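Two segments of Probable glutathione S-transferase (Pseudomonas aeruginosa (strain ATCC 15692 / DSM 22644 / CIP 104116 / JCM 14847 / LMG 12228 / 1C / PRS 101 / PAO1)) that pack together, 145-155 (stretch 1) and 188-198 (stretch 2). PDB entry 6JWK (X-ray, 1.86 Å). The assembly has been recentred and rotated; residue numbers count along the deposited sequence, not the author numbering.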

# COMPACT_ATOMS: atom_id res chain seq x y z
N LEU B 145 12.20 -11.60 -3.30
CA LEU B 145 12.71 -10.40 -2.60
C LEU B 145 13.35 -10.84 -1.27
O LEU B 145 14.31 -10.23 -0.86
CB LEU B 145 11.59 -9.37 -2.36
CG LEU B 145 11.01 -8.75 -3.64
CD1 LEU B 145 9.89 -7.81 -3.25
CD2 LEU B 145 12.04 -8.02 -4.50
N LEU B 146 12.72 -11.76 -0.56
CA LEU B 146 13.25 -12.25 0.74
C LEU B 146 14.63 -12.86 0.50
O LEU B 146 15.56 -12.45 1.19
CB LEU B 146 12.28 -13.25 1.38
CG LEU B 146 12.75 -13.87 2.69
CD1 LEU B 146 12.97 -12.81 3.75
CD2 LEU B 146 11.76 -14.92 3.16
N ASN B 147 14.74 -13.76 -0.46
CA ASN B 147 16.02 -14.44 -0.80
C ASN B 147 17.10 -13.45 -1.23
O ASN B 147 18.23 -13.66 -0.82
CB ASN B 147 15.87 -15.44 -1.93
CG ASN B 147 15.18 -16.69 -1.45
OD1 ASN B 147 15.33 -17.07 -0.30
ND2 ASN B 147 14.42 -17.31 -2.34
N ARG B 148 16.76 -12.38 -1.95
CA ARG B 148 17.77 -11.43 -2.51
C ARG B 148 18.09 -10.29 -1.58
O ARG B 148 19.20 -9.78 -1.67
CB ARG B 148 17.31 -10.88 -3.86
CG ARG B 148 17.12 -12.03 -4.83
CD ARG B 148 17.35 -11.69 -6.26
NE ARG B 148 17.35 -12.92 -7.03
CZ ARG B 148 17.46 -12.96 -8.34
NH1 ARG B 148 17.66 -11.84 -9.00
NH2 ARG B 148 17.46 -14.12 -8.96
N HIS B 149 17.19 -9.86 -0.69
CA HIS B 149 17.43 -8.57 0.00
C HIS B 149 17.44 -8.68 1.52
O HIS B 149 17.70 -7.66 2.16
CB HIS B 149 16.40 -7.53 -0.47
CG HIS B 149 16.48 -7.23 -1.93
ND1 HIS B 149 15.37 -6.91 -2.70
CD2 HIS B 149 17.55 -7.18 -2.77
CE1 HIS B 149 15.75 -6.73 -3.96
NE2 HIS B 149 17.08 -6.92 -4.04
N ARG B 150 17.05 -9.81 2.10
CA ARG B 150 17.00 -9.94 3.57
C ARG B 150 18.35 -9.57 4.19
O ARG B 150 19.41 -9.78 3.56
CB ARG B 150 16.60 -11.33 4.03
CG ARG B 150 17.71 -12.38 3.88
CD ARG B 150 17.12 -13.76 3.97
NE ARG B 150 16.42 -13.98 5.22
CZ ARG B 150 15.59 -15.00 5.45
NH1 ARG B 150 15.31 -15.88 4.52
NH2 ARG B 150 15.02 -15.12 6.61
N ARG B 151 18.33 -9.02 5.39
CA ARG B 151 19.58 -8.65 6.09
C ARG B 151 19.97 -9.71 7.11
O ARG B 151 21.10 -9.66 7.59
CB ARG B 151 19.44 -7.26 6.70
CG ARG B 151 19.19 -6.17 5.67
CD ARG B 151 20.49 -5.86 4.93
NE ARG B 151 20.28 -5.44 3.55
CZ ARG B 151 21.26 -5.17 2.70
NH1 ARG B 151 22.52 -5.30 3.12
NH2 ARG B 151 20.97 -4.83 1.44
N GLY B 152 19.06 -10.60 7.49
CA GLY B 152 19.26 -11.51 8.63
C GLY B 152 18.21 -12.60 8.71
O GLY B 152 17.63 -12.97 7.66
N ALA B 153 18.08 -13.16 9.90
CA ALA B 153 17.12 -14.22 10.27
C ALA B 153 15.75 -13.69 9.89
O ALA B 153 14.94 -14.46 9.41
CB ALA B 153 17.19 -14.54 11.74
N PHE B 154 15.55 -12.40 10.13
CA PHE B 154 14.36 -11.66 9.65
C PHE B 154 14.79 -10.76 8.49
O PHE B 154 16.00 -10.55 8.28
CB PHE B 154 13.70 -10.88 10.79
CG PHE B 154 13.37 -11.73 11.99
CD1 PHE B 154 12.16 -12.41 12.05
CD2 PHE B 154 14.34 -11.97 12.97
CE1 PHE B 154 11.87 -13.21 13.14
CE2 PHE B 154 14.03 -12.75 14.07
CZ PHE B 154 12.80 -13.37 14.15
N PHE B 155 13.83 -10.12 7.83
CA PHE B 155 14.11 -9.34 6.61
C PHE B 155 15.09 -8.22 6.95
O PHE B 155 16.06 -8.00 6.21
CB PHE B 155 12.86 -8.78 5.94
CG PHE B 155 13.23 -8.17 4.62
CD1 PHE B 155 13.65 -6.85 4.54
CD2 PHE B 155 13.21 -8.93 3.47
CE1 PHE B 155 14.01 -6.31 3.33
CE2 PHE B 155 13.57 -8.37 2.26
CZ PHE B 155 13.98 -7.07 2.19
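Stretch 2, residues 188-198: LELEGRCLALE

Stretch 1 finishes a helix at His149 and then unwinds: Arg150 is the first residue to leave helical phi/psi, at -54/149, and the chain runs on as a loop through Phe155. Stretch 2 enters already helical, and Leu197, at -88/144, sits at the N-cap position of the helix that follows. The backbones come nearest at Phe154 and Leu190, whose CA atoms are 6.7 Å apart, so the contact is mainly a helix laid against a loop, with 378 Å² buried in all; the loop from Arg150 to Phe154 runs in roughly the same direction as the helix.

Within the helix, Glu189, Leu190 and Arg193 point their CA-to-CB bonds toward stretch 1 and Leu188 points away; beyond it, Leu197 points toward stretch 1 as well. Leu190 (t, p) is the apolar centre: its CD2 meets Leu146 CD1 at 3.8 Å, and its CD1 lies 3.9 Å from Phe154 CD1. One leucine thus bridges the end of the first helix and the loop beyond it. Phe154 (m) starts sideways, but its ring reaches along stretch 2, with CZ 3.9 Å from Leu197 CD1 and CE1 3.9 Å from Cys194 SG; the sulfur lies at the ring edge.

The polar flank is built around a carbonyl. Arg193 NH1 donates to Ala153 O at 2.8 Å, and Arg150 NH2 donates to the same oxygen at 2.9 Å. Sharing that acceptor draws two like charges together, Arg150 NH2 and Arg193 NH1 being 3.3 Å apart. Glu189 supplies negative charge nearby: its OE1 forms a salt bridge with Arg193 NH2 at 3.3 Å, through charge alone, and water 1 links Glu189 OE1 (2.7 Å) to Arg150 NH1 (2.8 Å). The rule to read here is an apolar seam bordered by arginines that tie down a loop carbonyl.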

# COMPACT_ATOMS: atom_id res chain seq x y z
N LEU B 188 7.89 -19.72 4.25
CA LEU B 188 7.46 -20.66 5.30
C LEU B 188 8.47 -20.65 6.46
O LEU B 188 8.06 -20.56 7.63
CB LEU B 188 7.21 -22.07 4.75
CG LEU B 188 6.07 -22.15 3.76
CD1 LEU B 188 5.97 -23.55 3.14
CD2 LEU B 188 4.75 -21.75 4.41
N GLU B 189 9.74 -20.63 6.17
CA GLU B 189 10.76 -20.67 7.23
C GLU B 189 10.67 -19.36 8.03
O GLU B 189 10.77 -19.40 9.29
CB GLU B 189 12.13 -20.90 6.60
CG GLU B 189 13.27 -20.76 7.58
CD GLU B 189 14.62 -20.82 6.89
OE1 GLU B 189 14.95 -19.88 6.10
OE2 GLU B 189 15.30 -21.83 7.10
N LEU B 190 10.52 -18.22 7.36
CA LEU B 190 10.47 -16.93 8.08
C LEU B 190 9.22 -16.93 8.95
O LEU B 190 9.26 -16.48 10.09
CB LEU B 190 10.46 -15.79 7.07
CG LEU B 190 10.29 -14.38 7.61
CD1 LEU B 190 11.35 -14.08 8.65
CD2 LEU B 190 10.32 -13.37 6.45
N GLU B 191 8.12 -17.40 8.39
CA GLU B 191 6.86 -17.48 9.14
C GLU B 191 7.08 -18.29 10.42
O GLU B 191 6.63 -17.83 11.47
CB GLU B 191 5.77 -18.06 8.26
CG GLU B 191 4.45 -18.21 8.98
CD GLU B 191 3.42 -19.03 8.21
OE1 GLU B 191 3.85 -19.85 7.41
OE2 GLU B 191 2.17 -18.81 8.39
N GLY B 192 7.73 -19.45 10.32
CA GLY B 192 8.01 -20.32 11.49
C GLY B 192 8.87 -19.60 12.51
O GLY B 192 8.55 -19.66 13.71
N ARG B 193 9.89 -18.84 12.08
CA ARG B 193 10.70 -18.08 13.05
C ARG B 193 9.83 -17.06 13.79
O ARG B 193 10.07 -16.84 14.98
CB ARG B 193 11.85 -17.29 12.43
CG ARG B 193 12.92 -18.18 11.88
CD ARG B 193 14.18 -17.44 11.46
NE ARG B 193 14.85 -18.49 10.72
CZ ARG B 193 15.58 -18.32 9.64
NH1 ARG B 193 15.71 -17.11 9.12
NH2 ARG B 193 16.19 -19.35 9.10
N CYS B 194 8.95 -16.37 13.10
CA CYS B 194 8.03 -15.39 13.75
C CYS B 194 7.07 -16.07 14.75
O CYS B 194 6.95 -15.59 15.90
CB CYS B 194 7.23 -14.69 12.66
SG CYS B 194 8.27 -13.62 11.63
N LEU B 195 6.37 -17.12 14.32
CA LEU B 195 5.33 -17.80 15.14
C LEU B 195 5.96 -18.49 16.36
O LEU B 195 5.20 -18.77 17.31
CB LEU B 195 4.57 -18.82 14.31
CG LEU B 195 3.83 -18.23 13.11
CD1 LEU B 195 3.04 -19.30 12.39
CD2 LEU B 195 2.90 -17.14 13.54
N ALA B 196 7.28 -18.69 16.38
CA ALA B 196 7.96 -19.24 17.59
C ALA B 196 8.08 -18.16 18.65
O ALA B 196 8.49 -18.47 19.76
CB ALA B 196 9.32 -19.79 17.26
N LEU B 197 7.88 -16.89 18.29
CA LEU B 197 8.08 -15.78 19.23
C LEU B 197 6.78 -15.52 20.01
O LEU B 197 5.71 -15.47 19.40
CB LEU B 197 8.49 -14.53 18.45
CG LEU B 197 9.83 -14.61 17.71
CD1 LEU B 197 10.04 -13.33 16.93
CD2 LEU B 197 10.99 -14.84 18.69
N GLU B 198 6.91 -15.16 21.27
CA GLU B 198 5.76 -14.81 22.14
C GLU B 198 4.98 -13.63 21.53
O GLU B 198 3.74 -13.65 21.63
CB GLU B 198 6.28 -14.52 23.56
CG GLU B 198 5.16 -14.16 24.52
CD GLU B 198 5.59 -13.29 25.70
OE1 GLU B 198 6.57 -13.67 26.39
OE2 GLU B 198 4.96 -12.24 25.90
O HOH W 1 13.48 -17.75 5.50